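Local coordinates for lactate dehydrogenase (Eimeria maxima, PDB 6CT6), which probably catalyses the NADH-dependent reduction of pyruvate to lactate, and is caught here with NADH and the substrate analogue oxamate bound, at residues N7-G18 with L33-V41; I184-L192 with L308-M319. One frame throughout, in Å; residues are numbered along the deposited sequence.

Contact 1 of 2, residues N7-G18 with L33-V41. With NAI (1,4-dihydronicotinamide adenine dinucleotide), chain D.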
loop_
_atom_site.group_PDB
_atom_site.type_symbol
_atom_site.label_atom_id
_atom_site.label_comp_id
_atom_site.label_asym_id
_atom_site.label_seq_id
_atom_site.Cartn_x
_atom_site.Cartn_y
_atom_site.Cartn_z
ATOM N N ASN B 7 12.938 22.419 -1.875
ATOM C CA ASN B 7 14.105 21.664 -1.427
ATOM C C ASN B 7 14.655 20.876 -2.612
ATOM O O ASN B 7 14.129 20.939 -3.727
ATOM C CB ASN B 7 13.765 20.755 -0.240
ATOM C CG ASN B 7 12.747 19.678 -0.585
ATOM O OD1 ASN B 7 12.761 19.112 -1.678
ATOM N ND2 ASN B 7 11.859 19.387 0.359
ATOM N N LYS B 8 15.734 20.129 -2.351
ATOM C CA LYS B 8 16.430 19.387 -3.398
ATOM C C LYS B 8 15.588 18.251 -3.966
ATOM O O LYS B 8 15.770 17.873 -5.128
ATOM C CB LYS B 8 17.734 18.807 -2.848
ATOM C CG LYS B 8 18.986 19.645 -3.062
ATOM C CD LYS B 8 20.187 18.930 -2.457
ATOM C CE LYS B 8 21.497 19.580 -2.844
ATOM N NZ LYS B 8 21.536 21.027 -2.530
ATOM N N ARG B 9 14.686 17.685 -3.167
ATOM C CA ARG B 9 14.043 16.433 -3.534
ATOM C C ARG B 9 13.164 16.605 -4.773
ATOM O O ARG B 9 12.665 17.701 -5.046
ATOM C CB ARG B 9 13.188 15.918 -2.381
ATOM C CG ARG B 9 13.927 15.743 -1.067
ATOM C CD ARG B 9 12.970 15.303 0.030
ATOM N NE ARG B 9 13.618 15.248 1.338
ATOM C CZ ARG B 9 12.971 15.259 2.500
ATOM N NH1 ARG B 9 11.646 15.333 2.537
ATOM N NH2 ARG B 9 13.654 15.204 3.637
ATOM N N PRO B 10 12.948 15.533 -5.535
ATOM C CA PRO B 10 11.919 15.580 -6.578
ATOM C C PRO B 10 10.555 15.842 -5.965
ATOM O O PRO B 10 10.298 15.513 -4.804
ATOM C CB PRO B 10 11.983 14.184 -7.214
ATOM C CG PRO B 10 13.305 13.632 -6.825
ATOM C CD PRO B 10 13.613 14.221 -5.485
ATOM N N LYS B 11 9.672 16.441 -6.758
ATOM C CA LYS B 11 8.301 16.724 -6.340
ATOM C C LYS B 11 7.358 15.908 -7.218
ATOM O O LYS B 11 7.275 16.133 -8.431
ATOM C CB LYS B 11 8.012 18.222 -6.426
ATOM C CG LYS B 11 9.039 19.093 -5.695
ATOM C CD LYS B 11 9.207 18.681 -4.228
ATOM C CE LYS B 11 10.290 19.468 -3.499
ATOM N NZ LYS B 11 11.303 20.104 -4.384
ATOM N N ILE B 12 6.659 14.956 -6.603
ATOM C CA ILE B 12 5.793 14.011 -7.301
ATOM C C ILE B 12 4.349 14.380 -6.989
ATOM O O ILE B 12 3.936 14.355 -5.823
ATOM C CB ILE B 12 6.095 12.565 -6.881
ATOM C CG1 ILE B 12 7.567 12.229 -7.141
ATOM C CG2 ILE B 12 5.174 11.582 -7.606
ATOM C CD1 ILE B 12 8.099 11.136 -6.245
ATOM N N ALA B 13 3.579 14.705 -8.024
ATOM C CA ALA B 13 2.183 15.107 -7.870
ATOM C C ALA B 13 1.273 13.964 -8.303
ATOM O O ALA B 13 1.313 13.537 -9.460
ATOM C CB ALA B 13 1.883 16.365 -8.684
ATOM N N LEU B 14 0.449 13.484 -7.377
ATOM C CA LEU B 14 -0.491 12.398 -7.642
ATOM C C LEU B 14 -1.886 13.009 -7.786
ATOM O O LEU B 14 -2.507 13.415 -6.800
ATOM C CB LEU B 14 -0.428 11.360 -6.525
ATOM C CG LEU B 14 0.971 10.793 -6.242
ATOM C CD1 LEU B 14 0.922 9.700 -5.181
ATOM C CD2 LEU B 14 1.652 10.271 -7.507
ATOM N N VAL B 15 -2.368 13.086 -9.025
ATOM C CA VAL B 15 -3.683 13.649 -9.323
ATOM C C VAL B 15 -4.686 12.503 -9.238
ATOM O O VAL B 15 -4.871 11.744 -10.192
ATOM C CB VAL B 15 -3.708 14.341 -10.688
ATOM C CG1 VAL B 15 -5.125 14.776 -11.054
ATOM C CG2 VAL B 15 -2.792 15.552 -10.667
ATOM N N GLY B 16 -5.348 12.399 -8.091
ATOM C CA GLY B 16 -6.164 11.251 -7.753
ATOM C C GLY B 16 -5.593 10.573 -6.527
ATOM O O GLY B 16 -4.452 10.097 -6.558
ATOM N N SER B 17 -6.357 10.538 -5.435
ATOM C CA SER B 17 -5.869 10.022 -4.161
ATOM C C SER B 17 -6.687 8.824 -3.695
ATOM O O SER B 17 -6.836 8.594 -2.491
ATOM C CB SER B 17 -5.873 11.117 -3.095
ATOM O OG SER B 17 -5.071 12.217 -3.490
ATOM N N GLY B 18 -7.216 8.049 -4.636
ATOM C CA GLY B 18 -7.938 6.840 -4.297
ATOM C C GLY B 18 -7.018 5.663 -4.046
ATOM O O GLY B 18 -5.941 5.814 -3.457
ATOM N N LEU B 33 11.650 8.400 -2.639
ATOM C CA LEU B 33 11.772 8.817 -4.028
ATOM C C LEU B 33 11.650 10.326 -4.177
ATOM O O LEU B 33 12.292 10.914 -5.055
ATOM C CB LEU B 33 10.716 8.110 -4.877
ATOM C CG LEU B 33 10.800 8.357 -6.380
ATOM C CD1 LEU B 33 12.169 7.962 -6.926
ATOM C CD2 LEU B 33 9.704 7.586 -7.082
ATOM N N GLY B 34 10.852 10.958 -3.329
ATOM C CA GLY B 34 10.665 12.392 -3.373
ATOM C C GLY B 34 9.468 12.770 -2.534
ATOM O O GLY B 34 8.723 11.916 -2.044
ATOM N N ASP B 35 9.301 14.076 -2.351
ATOM C CA ASP B 35 8.108 14.573 -1.683
ATOM C C ASP B 35 6.899 14.426 -2.600
ATOM O O ASP B 35 7.019 14.413 -3.829
ATOM C CB ASP B 35 8.297 16.029 -1.255
ATOM C CG ASP B 35 9.199 16.166 -0.037
ATOM O OD1 ASP B 35 9.456 15.148 0.646
ATOM O OD2 ASP B 35 9.644 17.299 0.247
ATOM N N VAL B 36 5.722 14.305 -1.988
ATOM C CA VAL B 36 4.503 13.912 -2.685
ATOM C C VAL B 36 3.378 14.858 -2.299
ATOM O O VAL B 36 3.263 15.250 -1.132
ATOM C CB VAL B 36 4.104 12.461 -2.339
ATOM C CG1 VAL B 36 2.796 12.070 -3.025
ATOM C CG2 VAL B 36 5.212 11.491 -2.703
ATOM N N VAL B 37 2.541 15.219 -3.270
ATOM C CA VAL B 37 1.235 15.810 -2.990
ATOM C C VAL B 37 0.157 14.860 -3.492
ATOM O O VAL B 37 0.146 14.479 -4.670
ATOM C CB VAL B 37 1.065 17.213 -3.605
ATOM C CG1 VAL B 37 1.207 17.195 -5.123
ATOM C CG2 VAL B 37 -0.296 17.776 -3.202
ATOM N N LEU B 38 -0.736 14.474 -2.589
ATOM C CA LEU B 38 -1.941 13.731 -2.928
ATOM C C LEU B 38 -3.054 14.737 -3.192
ATOM O O LEU B 38 -3.558 15.368 -2.258
ATOM C CB LEU B 38 -2.324 12.788 -1.793
ATOM C CG LEU B 38 -1.620 11.438 -1.710
ATOM C CD1 LEU B 38 -1.882 10.826 -0.348
ATOM C CD2 LEU B 38 -2.104 10.523 -2.819
ATOM N N PHE B 39 -3.429 14.899 -4.456
ATOM C CA PHE B 39 -4.480 15.827 -4.838
ATOM C C PHE B 39 -5.760 15.066 -5.153
ATOM O O PHE B 39 -5.728 14.009 -5.792
ATOM C CB PHE B 39 -4.074 16.666 -6.049
ATOM C CG PHE B 39 -5.216 17.431 -6.650
ATOM C CD1 PHE B 39 -5.633 18.630 -6.100
ATOM C CD2 PHE B 39 -5.881 16.939 -7.756
ATOM C CE1 PHE B 39 -6.691 19.329 -6.650
ATOM C CE2 PHE B 39 -6.941 17.632 -8.311
ATOM C CZ PHE B 39 -7.346 18.826 -7.757
ATOM N N ASP B 40 -6.888 15.609 -4.705
ATOM C CA ASP B 40 -8.175 14.980 -4.959
ATOM C C ASP B 40 -9.267 16.038 -4.869
ATOM O O ASP B 40 -9.056 17.141 -4.361
ATOM C CB ASP B 40 -8.439 13.836 -3.977
ATOM C CG ASP B 40 -9.367 12.786 -4.548
ATOM O OD1 ASP B 40 -8.869 11.709 -4.930
ATOM O OD2 ASP B 40 -10.592 13.038 -4.624
ATOM N N VAL B 41 -10.442 15.684 -5.385
ATOM C CA VAL B 41 -11.606 16.562 -5.312
ATOM C C VAL B 41 -12.474 16.273 -4.091
ATOM O O VAL B 41 -13.330 17.099 -3.739
ATOM C CB VAL B 41 -12.454 16.453 -6.594
ATOM C CG1 VAL B 41 -11.661 16.945 -7.791
ATOM C CG2 VAL B 41 -12.922 15.015 -6.820
HETATM P PA NAI D . -10.462 5.359 -7.180
HETATM O O1A NAI D . -11.928 5.663 -7.390
HETATM O O2A NAI D . -10.020 4.642 -5.926
HETATM O O5B NAI D . -9.672 6.757 -7.258
HETATM C C5B NAI D . -10.033 7.749 -8.214
HETATM C C4B NAI D . -9.947 9.102 -7.531
HETATM O O4B NAI D . -9.974 10.175 -8.475
HETATM C C3B NAI D . -11.114 9.336 -6.575
HETATM O O3B NAI D . -10.614 9.494 -5.246
HETATM C C2B NAI D . -11.776 10.606 -7.073
HETATM O O2B NAI D . -12.260 11.434 -6.015
HETATM C C1B NAI D . -10.625 11.256 -7.816
HETATM N N9A NAI D . -11.003 12.328 -8.762
HETATM C C8A NAI D . -12.142 12.495 -9.465
HETATM N N7A NAI D . -12.066 13.631 -10.212
HETATM C C5A NAI D . -10.868 14.198 -9.978
HETATM C C6A NAI D . -10.128 15.396 -10.422
HETATM N N6A NAI D . -10.670 16.261 -11.304
HETATM N N1A NAI D . -8.889 15.601 -9.919
HETATM C C2A NAI D . -8.322 14.753 -9.039
HETATM N N3A NAI D . -8.940 13.650 -8.594
HETATM C C4A NAI D . -10.181 13.332 -9.020
HETATM O O3 NAI D . -9.925 4.553 -8.474
HETATM P PN NAI D . -8.529 3.741 -8.564
HETATM O O1N NAI D . -8.760 2.332 -8.074
HETATM O O2N NAI D . -7.430 4.583 -7.957
HETATM O O5D NAI D . -8.326 3.678 -10.160
HETATM C C5D NAI D . -8.132 4.889 -10.882
HETATM C C4D NAI D . -8.130 4.660 -12.387
HETATM O O4D NAI D . -7.076 3.767 -12.775
HETATM C C3D NAI D . -9.433 4.030 -12.855
HETATM O O3D NAI D . -9.860 4.688 -14.050
HETATM C C2D NAI D . -9.063 2.592 -13.138
HETATM O O2D NAI D . -9.909 1.972 -14.106
HETATM C C1D NAI D . -7.638 2.772 -13.635
HETATM N N1N NAI D . -6.801 1.566 -13.681
HETATM C C2N NAI D . -5.927 1.527 -14.687
HETATM C C3N NAI D . -5.055 0.476 -14.872
HETATM C C7N NAI D . -4.127 0.545 -16.049
HETATM O O7N NAI D . -3.991 1.609 -16.633
HETATM N N7N NAI D . -3.484 -0.546 -16.445
HETATM C C4N NAI D . -5.040 -0.696 -13.928
HETATM C C5N NAI D . -6.036 -0.544 -12.871
HETATM C C6N NAI D . -6.864 0.575 -12.782
#

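Contact 2 of 2, residues I184-L192 with L308-M319. With NAI (1,4-dihydronicotinamide adenine dinucleotide), chain D; OXM (oxamic acid), chain F.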
loop_
_atom_site.group_PDB
_atom_site.type_symbol
_atom_site.label_atom_id
_atom_site.label_comp_id
_atom_site.label_asym_id
_atom_site.label_seq_id
_atom_site.Cartn_x
_atom_site.Cartn_y
_atom_site.Cartn_z
ATOM N N ILE B 184 1.572 -5.963 -25.668
ATOM C CA ILE B 184 1.485 -4.688 -26.372
ATOM C C ILE B 184 0.046 -4.433 -26.806
ATOM O O ILE B 184 -0.834 -5.285 -26.635
ATOM C CB ILE B 184 2.435 -4.640 -27.584
ATOM C CG1 ILE B 184 2.067 -5.710 -28.620
ATOM C CG2 ILE B 184 3.877 -4.815 -27.127
ATOM C CD1 ILE B 184 2.764 -5.537 -29.960
ATOM N N GLY B 185 -0.197 -3.253 -27.369
ATOM C CA GLY B 185 -1.490 -2.935 -27.942
ATOM C C GLY B 185 -2.349 -2.085 -27.031
ATOM O O GLY B 185 -1.853 -1.169 -26.366
ATOM N N VAL B 186 -3.639 -2.377 -27.001
ATOM C CA VAL B 186 -4.588 -1.637 -26.179
ATOM C C VAL B 186 -4.645 -2.292 -24.810
ATOM O O VAL B 186 -4.597 -3.522 -24.695
ATOM C CB VAL B 186 -5.982 -1.603 -26.837
ATOM C CG1 VAL B 186 -6.637 -2.987 -26.803
ATOM C CG2 VAL B 186 -6.869 -0.572 -26.155
ATOM N N HIS B 187 -4.750 -1.477 -23.762
ATOM C CA HIS B 187 -5.061 -2.009 -22.439
ATOM C C HIS B 187 -6.547 -2.345 -22.431
ATOM O O HIS B 187 -7.393 -1.606 -21.920
ATOM C CB HIS B 187 -4.689 -1.026 -21.338
ATOM C CG HIS B 187 -4.888 -1.576 -19.959
ATOM N ND1 HIS B 187 -4.262 -2.724 -19.522
ATOM C CD2 HIS B 187 -5.660 -1.153 -18.930
ATOM C CE1 HIS B 187 -4.632 -2.978 -18.279
ATOM N NE2 HIS B 187 -5.479 -2.040 -17.896
ATOM N N GLY B 188 -6.861 -3.483 -23.030
ATOM C CA GLY B 188 -8.238 -3.894 -23.169
ATOM C C GLY B 188 -8.328 -5.322 -23.651
ATOM O O GLY B 188 -7.352 -6.073 -23.605
ATOM N N ASP B 189 -9.518 -5.686 -24.132
ATOM C CA ASP B 189 -9.768 -7.071 -24.517
ATOM C C ASP B 189 -8.872 -7.512 -25.668
ATOM O O ASP B 189 -8.565 -8.704 -25.792
ATOM C CB ASP B 189 -11.238 -7.253 -24.890
ATOM C CG ASP B 189 -12.152 -7.228 -23.682
ATOM O OD1 ASP B 189 -11.794 -7.843 -22.654
ATOM O OD2 ASP B 189 -13.224 -6.591 -23.754
ATOM N N ASN B 190 -8.442 -6.580 -26.516
ATOM C CA ASN B 190 -7.584 -6.901 -27.646
ATOM C C ASN B 190 -6.098 -6.780 -27.316
ATOM O O ASN B 190 -5.276 -6.731 -28.240
ATOM C CB ASN B 190 -7.925 -6.002 -28.839
ATOM C CG ASN B 190 -9.251 -6.365 -29.489
ATOM O OD1 ASN B 190 -9.350 -7.357 -30.211
ATOM N ND2 ASN B 190 -10.274 -5.560 -29.237
ATOM N N MET B 191 -5.729 -6.735 -26.034
ATOM C CA MET B 191 -4.316 -6.682 -25.686
ATOM C C MET B 191 -3.610 -7.930 -26.209
ATOM O O MET B 191 -4.186 -9.020 -26.266
ATOM C CB MET B 191 -4.125 -6.548 -24.172
ATOM C CG MET B 191 -4.404 -7.808 -23.361
ATOM S SD MET B 191 -4.047 -7.607 -21.597
ATOM C CE MET B 191 -5.271 -6.391 -21.118
ATOM N N LEU B 192 -2.345 -7.758 -26.595
ATOM C CA LEU B 192 -1.599 -8.774 -27.336
ATOM C C LEU B 192 -0.400 -9.257 -26.534
ATOM O O LEU B 192 0.689 -8.669 -26.617
ATOM C CB LEU B 192 -1.149 -8.214 -28.683
ATOM C CG LEU B 192 -0.276 -9.112 -29.559
ATOM C CD1 LEU B 192 -0.913 -10.479 -29.754
ATOM C CD2 LEU B 192 -0.039 -8.433 -30.896
ATOM N N LEU B 308 -3.223 -9.509 -35.321
ATOM C CA LEU B 308 -3.737 -9.375 -33.963
ATOM C C LEU B 308 -3.618 -7.940 -33.467
ATOM O O LEU B 308 -4.562 -7.397 -32.882
ATOM C CB LEU B 308 -2.995 -10.334 -33.035
ATOM C CG LEU B 308 -3.288 -11.811 -33.306
ATOM C CD1 LEU B 308 -2.229 -12.721 -32.697
ATOM C CD2 LEU B 308 -4.665 -12.177 -32.775
ATOM N N LEU B 309 -2.469 -7.303 -33.705
ATOM C CA LEU B 309 -2.285 -5.932 -33.240
ATOM C C LEU B 309 -3.295 -4.980 -33.868
ATOM O O LEU B 309 -3.671 -3.980 -33.245
ATOM C CB LEU B 309 -0.864 -5.449 -33.538
ATOM C CG LEU B 309 -0.527 -4.072 -32.958
ATOM C CD1 LEU B 309 -0.661 -4.076 -31.441
ATOM C CD2 LEU B 309 0.871 -3.643 -33.361
ATOM N N GLN B 310 -3.738 -5.257 -35.096
ATOM C CA GLN B 310 -4.720 -4.379 -35.721
ATOM C C GLN B 310 -6.026 -4.384 -34.939
ATOM O O GLN B 310 -6.747 -3.380 -34.924
ATOM C CB GLN B 310 -4.952 -4.790 -37.177
ATOM C CG GLN B 310 -5.661 -3.731 -38.023
ATOM C CD GLN B 310 -4.903 -2.416 -38.092
ATOM O OE1 GLN B 310 -5.491 -1.344 -37.955
ATOM N NE2 GLN B 310 -3.593 -2.492 -38.313
ATOM N N GLY B 311 -6.340 -5.500 -34.278
ATOM C CA GLY B 311 -7.464 -5.514 -33.356
ATOM C C GLY B 311 -7.330 -4.469 -32.264
ATOM O O GLY B 311 -8.294 -3.775 -31.935
ATOM N N SER B 312 -6.133 -4.341 -31.687
ATOM C CA SER B 312 -5.902 -3.297 -30.693
ATOM C C SER B 312 -6.057 -1.914 -31.313
ATOM O O SER B 312 -6.735 -1.044 -30.754
ATOM C CB SER B 312 -4.510 -3.453 -30.074
ATOM O OG SER B 312 -4.513 -4.414 -29.032
ATOM N N ILE B 313 -5.438 -1.696 -32.475
ATOM C CA ILE B 313 -5.498 -0.384 -33.111
ATOM C C ILE B 313 -6.939 -0.021 -33.451
ATOM O O ILE B 313 -7.348 1.139 -33.330
ATOM C CB ILE B 313 -4.590 -0.347 -34.357
ATOM C CG1 ILE B 313 -3.137 -0.629 -33.959
ATOM C CG2 ILE B 313 -4.687 1.014 -35.046
ATOM C CD1 ILE B 313 -2.173 -0.742 -35.129
ATOM N N ASP B 314 -7.736 -1.004 -33.879
ATOM C CA ASP B 314 -9.133 -0.720 -34.191
ATOM C C ASP B 314 -9.915 -0.359 -32.933
ATOM O O ASP B 314 -10.772 0.532 -32.966
ATOM C CB ASP B 314 -9.777 -1.914 -34.896
ATOM C CG ASP B 314 -9.205 -2.154 -36.279
ATOM O OD1 ASP B 314 -8.614 -1.215 -36.856
ATOM O OD2 ASP B 314 -9.352 -3.280 -36.795
ATOM N N GLU B 315 -9.637 -1.038 -31.817
ATOM C CA GLU B 315 -10.314 -0.704 -30.568
ATOM C C GLU B 315 -10.058 0.747 -30.177
ATOM O O GLU B 315 -10.972 1.445 -29.724
ATOM C CB GLU B 315 -9.868 -1.650 -29.451
ATOM C CG GLU B 315 -10.626 -1.451 -28.139
ATOM C CD GLU B 315 -10.347 -2.541 -27.120
ATOM O OE1 GLU B 315 -9.933 -3.649 -27.522
ATOM O OE2 GLU B 315 -10.543 -2.287 -25.913
ATOM N N VAL B 316 -8.824 1.223 -30.354
ATOM C CA VAL B 316 -8.512 2.616 -30.040
ATOM C C VAL B 316 -9.246 3.551 -30.994
ATOM O O VAL B 316 -9.835 4.554 -30.574
ATOM C CB VAL B 316 -6.989 2.849 -30.084
ATOM C CG1 VAL B 316 -6.658 4.331 -29.893
ATOM C CG2 VAL B 316 -6.294 2.012 -29.020
ATOM N N LEU B 317 -9.216 3.240 -32.291
ATOM C CA LEU B 317 -9.891 4.084 -33.271
ATOM C C LEU B 317 -11.393 4.121 -33.024
ATOM O O LEU B 317 -12.025 5.176 -33.142
ATOM C CB LEU B 317 -9.596 3.583 -34.682
ATOM C CG LEU B 317 -8.140 3.678 -35.134
ATOM C CD1 LEU B 317 -7.956 2.940 -36.447
ATOM C CD2 LEU B 317 -7.713 5.132 -35.270
ATOM N N GLU B 318 -11.986 2.973 -32.691
ATOM C CA GLU B 318 -13.404 2.946 -32.348
ATOM C C GLU B 318 -13.702 3.900 -31.197
ATOM O O GLU B 318 -14.742 4.570 -31.189
ATOM C CB GLU B 318 -13.826 1.518 -31.993
ATOM C CG GLU B 318 -15.322 1.261 -32.096
ATOM C CD GLU B 318 -15.659 -0.219 -32.111
ATOM O OE1 GLU B 318 -14.743 -1.042 -31.894
ATOM O OE2 GLU B 318 -16.837 -0.562 -32.344
ATOM N N MET B 319 -12.794 3.985 -30.221
ATOM C CA MET B 319 -13.004 4.881 -29.087
ATOM C C MET B 319 -12.833 6.339 -29.493
ATOM O O MET B 319 -13.556 7.214 -28.998
ATOM C CB MET B 319 -12.046 4.526 -27.949
ATOM C CG MET B 319 -12.424 3.262 -27.183
ATOM S SD MET B 319 -11.435 2.988 -25.693
ATOM C CE MET B 319 -9.847 2.529 -26.385
HETATM P PA NAI D . -10.462 5.359 -7.180
HETATM O O1A NAI D . -11.928 5.663 -7.390
HETATM O O2A NAI D . -10.020 4.642 -5.926
HETATM O O5B NAI D . -9.672 6.757 -7.258
HETATM C C5B NAI D . -10.033 7.749 -8.214
HETATM C C4B NAI D . -9.947 9.102 -7.531
HETATM O O4B NAI D . -9.974 10.175 -8.475
HETATM C C3B NAI D . -11.114 9.336 -6.575
HETATM O O3B NAI D . -10.614 9.494 -5.246
HETATM C C2B NAI D . -11.776 10.606 -7.073
HETATM O O2B NAI D . -12.260 11.434 -6.015
HETATM C C1B NAI D . -10.625 11.256 -7.816
HETATM N N9A NAI D . -11.003 12.328 -8.762
HETATM C C8A NAI D . -12.142 12.495 -9.465
HETATM N N7A NAI D . -12.066 13.631 -10.212
HETATM C C5A NAI D . -10.868 14.198 -9.978
HETATM C C6A NAI D . -10.128 15.396 -10.422
HETATM N N6A NAI D . -10.670 16.261 -11.304
HETATM N N1A NAI D . -8.889 15.601 -9.919
HETATM C C2A NAI D . -8.322 14.753 -9.039
HETATM N N3A NAI D . -8.940 13.650 -8.594
HETATM C C4A NAI D . -10.181 13.332 -9.020
HETATM O O3 NAI D . -9.925 4.553 -8.474
HETATM P PN NAI D . -8.529 3.741 -8.564
HETATM O O1N NAI D . -8.760 2.332 -8.074
HETATM O O2N NAI D . -7.430 4.583 -7.957
HETATM O O5D NAI D . -8.326 3.678 -10.160
HETATM C C5D NAI D . -8.132 4.889 -10.882
HETATM C C4D NAI D . -8.130 4.660 -12.387
HETATM O O4D NAI D . -7.076 3.767 -12.775
HETATM C C3D NAI D . -9.433 4.030 -12.855
HETATM O O3D NAI D . -9.860 4.688 -14.050
HETATM C C2D NAI D . -9.063 2.592 -13.138
HETATM O O2D NAI D . -9.909 1.972 -14.106
HETATM C C1D NAI D . -7.638 2.772 -13.635
HETATM N N1N NAI D . -6.801 1.566 -13.681
HETATM C C2N NAI D . -5.927 1.527 -14.687
HETATM C C3N NAI D . -5.055 0.476 -14.872
HETATM C C7N NAI D . -4.127 0.545 -16.049
HETATM O O7N NAI D . -3.991 1.609 -16.633
HETATM N N7N NAI D . -3.484 -0.546 -16.445
HETATM C C4N NAI D . -5.040 -0.696 -13.928
HETATM C C5N NAI D . -6.036 -0.544 -12.871
HETATM C C6N NAI D . -6.864 0.575 -12.782
HETATM C C1 OXM F . -7.647 -2.761 -14.876
HETATM N N1 OXM F . -8.862 -2.857 -14.080
HETATM O O1 OXM F . -7.513 -1.871 -15.653
HETATM C C2 OXM F . -6.539 -3.805 -14.717
HETATM O O2 OXM F . -6.036 -4.350 -15.733
HETATM O O3 OXM F . -6.122 -4.121 -13.573
#

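Contact 1 of 2, residues N7-G18 with L33-V41
D40 reaches from the C-terminal end of strand 35-39 to the turn that follows strand 11-15, where a Rossmann beta-alpha-beta unit meets its dinucleotide. D40 CB lies 3.8 Å from S17 OG. With CG anti to the backbone N (chi1 -153°), the carboxylate is carried to the adenosine ribose of NADH. D40 OD1 takes the backbone N-H of S17 on its anti lone pair at 2.8 Å and also accepts from cofactor O3B; D40 OD2 receives O2B at 2.7 Å, besides the backbone N of V42. Between the strands a parallel ladder runs from I12 N to D35 O (2.8 Å) through to G16 N on F39 O. On one sheet face I12, L14 and V36 pack against helix 19-31, and L38 against K49 of helix 45-59, L14 CD1 lying 3.7 Å from V36 CG1. The other carries A13, V15, V37 and F39, and the edge of the F39 ring faces adenine N1A. At the far end D35 has three donors: R9 NH1 on OD1 (2.9 Å, syn lone pair), in a salt bridge, T65 N, also on OD1, and N7 ND2, almost straight (169°), on OD2. R9 NH1 also reaches G63 O. G16 has positive phi (118°), suited to glycine in this GxGxxG-like turn. An aspartate accepting both ribose hydroxyls is consistent with preference for NADH over NADPH, whose 2'-phosphate would meet its negative charge.

Contact 2 of 2, residues I184-L192 with L308-M319
S312 presents its hydroxyl from helix 303-328 to the loop carrying H187, in the alpha/beta C-terminal domain of the lactate/malate dehydrogenase fold. A serine suits this face, since one hydroxyl can accept and donate at once: S312 OG accepts from V186 N at 3.0 Å, nearly straight, and donates to N190 O at 2.6 Å from above the carbonyl plane. One turn on, a chi1 of -175° and an extended chain lay the E315 side chain across that of V186 at about a right angle and obliquely against N190. The amide and carboxylate planes stand 70° apart; N190 ND2 aims straight at E315 OE1 but meets it on the anti side, 25° out of the carboxylate plane. The V186 and V316 side chains pass in opposite directions, CG2 to CG2 3.9 Å, while L192 crosses L308 and L309 roughly perpendicularly. G185 and G188 let the chain lie close to S312 and E315. H187 turns from the helix, held by D160 at ND1 and D135 at its backbone N; one face of its ring lies against the nicotinamide amide. This is the place of the catalytic histidine in lactate dehydrogenases, and H187 NE2 donates to oxamate O1 at 3.0 Å.

From the N terminus, contact 1 forms first: strand 11-15 leads through helix 19-31 into strand 35-39, so the pairing closes a short beta-alpha-beta loop within the NAD-binding domain. The chain then completes the rest of that domain and enters the C-terminal one before 184-192 appears. Contact 2 closes a much longer loop, 115 residues between its segments, when helix 303-328 returns to the loop between strands 179-184 and 192-193. The two are in series, neither nested nor crossed, with centres about 31 Å apart on opposite sides of the chain's centre. NADH spans them, its adenosine at contact 1 and its nicotinamide at contact 2.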